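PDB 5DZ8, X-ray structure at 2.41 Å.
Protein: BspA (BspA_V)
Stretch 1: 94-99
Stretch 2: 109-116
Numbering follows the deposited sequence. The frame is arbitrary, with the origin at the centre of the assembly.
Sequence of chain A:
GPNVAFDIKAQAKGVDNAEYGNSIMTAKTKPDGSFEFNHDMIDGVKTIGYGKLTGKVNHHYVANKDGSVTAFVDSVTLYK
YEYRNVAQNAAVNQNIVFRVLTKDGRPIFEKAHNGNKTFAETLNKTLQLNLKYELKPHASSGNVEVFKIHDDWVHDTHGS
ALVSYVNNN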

# COMPACT_ATOMS: atom_id res chain seq x y z
N GLN A 94 5.21 -5.24 8.59
CA GLN A 94 4.22 -5.24 7.52
C GLN A 94 2.81 -5.25 8.13
O GLN A 94 2.58 -5.77 9.22
CB GLN A 94 4.44 -6.39 6.53
CG GLN A 94 5.59 -6.19 5.50
CD GLN A 94 5.25 -6.75 4.09
OE1 GLN A 94 5.15 -6.01 3.10
NE2 GLN A 94 5.04 -8.05 4.02
N ASN A 95 1.88 -4.62 7.41
CA ASN A 95 0.50 -4.55 7.79
C ASN A 95 -0.36 -5.06 6.68
O ASN A 95 0.09 -5.14 5.55
CB ASN A 95 0.11 -3.14 8.15
CG ASN A 95 0.61 -2.78 9.51
OD1 ASN A 95 0.40 -3.51 10.50
ND2 ASN A 95 1.32 -1.66 9.58
N ILE A 96 -1.58 -5.43 7.03
CA ILE A 96 -2.53 -6.00 6.11
C ILE A 96 -3.62 -4.99 5.88
O ILE A 96 -4.03 -4.30 6.79
CB ILE A 96 -3.10 -7.29 6.68
CG1 ILE A 96 -1.95 -8.25 6.98
CG2 ILE A 96 -4.09 -7.92 5.71
CD1 ILE A 96 -2.24 -9.24 8.09
N VAL A 97 -4.06 -4.89 4.64
CA VAL A 97 -5.24 -4.10 4.33
C VAL A 97 -6.21 -4.98 3.54
O VAL A 97 -5.85 -5.52 2.52
CB VAL A 97 -4.90 -2.84 3.52
CG1 VAL A 97 -6.16 -1.99 3.34
CG2 VAL A 97 -3.83 -2.03 4.24
N PHE A 98 -7.44 -5.07 4.01
CA PHE A 98 -8.48 -5.78 3.33
C PHE A 98 -9.50 -4.76 2.87
O PHE A 98 -9.93 -3.90 3.67
CB PHE A 98 -9.13 -6.82 4.25
CG PHE A 98 -10.13 -7.70 3.53
CD1 PHE A 98 -9.71 -8.83 2.84
CD2 PHE A 98 -11.45 -7.37 3.51
CE1 PHE A 98 -10.62 -9.63 2.16
CE2 PHE A 98 -12.36 -8.14 2.82
CZ PHE A 98 -11.95 -9.28 2.13
N ARG A 99 -9.88 -4.83 1.59
CA ARG A 99 -10.89 -3.95 1.04
C ARG A 99 -11.90 -4.72 0.20
O ARG A 99 -11.56 -5.65 -0.47
CB ARG A 99 -10.36 -2.86 0.12
CG ARG A 99 -9.32 -1.92 0.68
CD ARG A 99 -9.14 -0.72 -0.27
NE ARG A 99 -7.92 -0.00 0.09
CZ ARG A 99 -6.68 -0.42 -0.17
NH1 ARG A 99 -6.45 -1.54 -0.82
NH2 ARG A 99 -5.64 0.29 0.25
N PHE A 109 -15.55 -1.01 1.98
CA PHE A 109 -15.11 -1.45 3.29
C PHE A 109 -13.61 -1.49 3.19
O PHE A 109 -13.03 -1.89 2.16
CB PHE A 109 -15.71 -2.85 3.63
CG PHE A 109 -15.12 -3.48 4.85
CD1 PHE A 109 -15.46 -3.03 6.13
CD2 PHE A 109 -14.17 -4.53 4.73
CE1 PHE A 109 -14.90 -3.62 7.27
CE2 PHE A 109 -13.60 -5.12 5.86
CZ PHE A 109 -13.95 -4.66 7.13
N GLU A 110 -12.98 -1.09 4.26
CA GLU A 110 -11.53 -1.09 4.37
C GLU A 110 -11.14 -1.38 5.79
O GLU A 110 -11.66 -0.80 6.71
CB GLU A 110 -10.96 0.25 3.95
CG GLU A 110 -9.44 0.20 3.92
CD GLU A 110 -8.80 1.38 3.20
OE1 GLU A 110 -9.29 1.87 2.13
OE2 GLU A 110 -7.78 1.81 3.72
N LYS A 111 -10.18 -2.26 5.97
CA LYS A 111 -9.70 -2.59 7.28
C LYS A 111 -8.22 -2.87 7.22
O LYS A 111 -7.76 -3.82 6.55
CB LYS A 111 -10.42 -3.82 7.76
CG LYS A 111 -9.97 -4.33 9.11
CD LYS A 111 -10.47 -3.46 10.27
CE LYS A 111 -9.92 -4.09 11.55
NZ LYS A 111 -10.57 -3.49 12.71
N ALA A 112 -7.48 -2.03 7.93
CA ALA A 112 -6.05 -2.12 8.02
C ALA A 112 -5.75 -2.72 9.40
O ALA A 112 -6.36 -2.32 10.38
CB ALA A 112 -5.47 -0.74 7.89
N HIS A 113 -4.86 -3.69 9.46
CA HIS A 113 -4.56 -4.36 10.73
C HIS A 113 -3.23 -5.10 10.59
O HIS A 113 -2.73 -5.28 9.46
CB HIS A 113 -5.72 -5.33 11.14
CG HIS A 113 -5.91 -6.49 10.21
ND1 HIS A 113 -5.53 -7.78 10.52
CD2 HIS A 113 -6.43 -6.55 8.97
CE1 HIS A 113 -5.83 -8.59 9.54
NE2 HIS A 113 -6.36 -7.87 8.57
N ASN A 114 -2.67 -5.51 11.73
CA ASN A 114 -1.35 -6.16 11.81
C ASN A 114 -1.41 -7.69 11.83
O ASN A 114 -0.37 -8.37 11.91
CB ASN A 114 -0.60 -5.69 13.05
CG ASN A 114 -1.27 -6.12 14.35
OD1 ASN A 114 -2.01 -7.13 14.42
ND2 ASN A 114 -1.05 -5.34 15.38
N GLY A 115 -2.61 -8.25 11.83
CA GLY A 115 -2.80 -9.67 11.68
C GLY A 115 -2.63 -10.49 12.96
O GLY A 115 -2.75 -11.71 12.91
N ASN A 116 -2.44 -9.82 14.09
CA ASN A 116 -2.21 -10.45 15.41
C ASN A 116 -3.43 -10.48 16.34
O ASN A 116 -3.37 -11.16 17.35
CB ASN A 116 -1.02 -9.77 16.17
CG ASN A 116 0.34 -10.02 15.48
OD1 ASN A 116 0.59 -11.10 14.94
ND2 ASN A 116 1.18 -9.00 15.44

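The pairing of 94-99 with 109-116 in BspA is an antiparallel β-ladder in which the backbone supplies the regular hydrogen bonds and the side chains differ in character between the two faces. The strand axes run at 169° and approach to 4.6 Å, a geometry that lets wide and narrow pairs alternate. At the wide pairs each residue both gives and accepts: Ile 96 N donates to His 113 O (2.7 Å) and His 113 N returns a bond to Ile 96 O (2.9 Å), while Phe 98 N to Lys 111 O and Lys 111 N to Phe 98 O both measure 2.8 Å. At the narrow pairs, Val 97 with Ala 112 and Arg 99 with Glu 110, the CA atoms lie 4.3 and 4.4 Å apart, and CA-H groups approach carbonyls instead, as between Ala 112 CA and Ile 96 O (3.2 Å).

The face bearing Ile 96, Phe 98, Lys 111 and His 113 carries the buried strand residues Ile 96 and Phe 98, paired with the partly exposed His 113 and Lys 111. Ile 96 CB sits over the imidazole of His 113, 4.1 Å from the ring centroid, an apolar branch point against a flat aromatic surface. Ile 96 CD1 reaches Gly 115 CA at 3.7 Å; glycine suits this turn because its phi is positive and a CB here would clash with that methyl. Farther along, Phe 98 CD2 meets Phe 109 CE2 edge to edge at 3.9 Å.

The other face is more open. Val 97 CG2 packs against the small Ala 112 CB at 4.2 Å, and beside them Arg 99 NE forms a salt bridge with Glu 110 OE1 (3.1 Å), its hydrogen bond weak. Beyond the ladder, Asn 114 OD1 accepts from Asn 116 N at 2.7 Å, bracing the turn. Altogether 539 Å² is buried between the stretches.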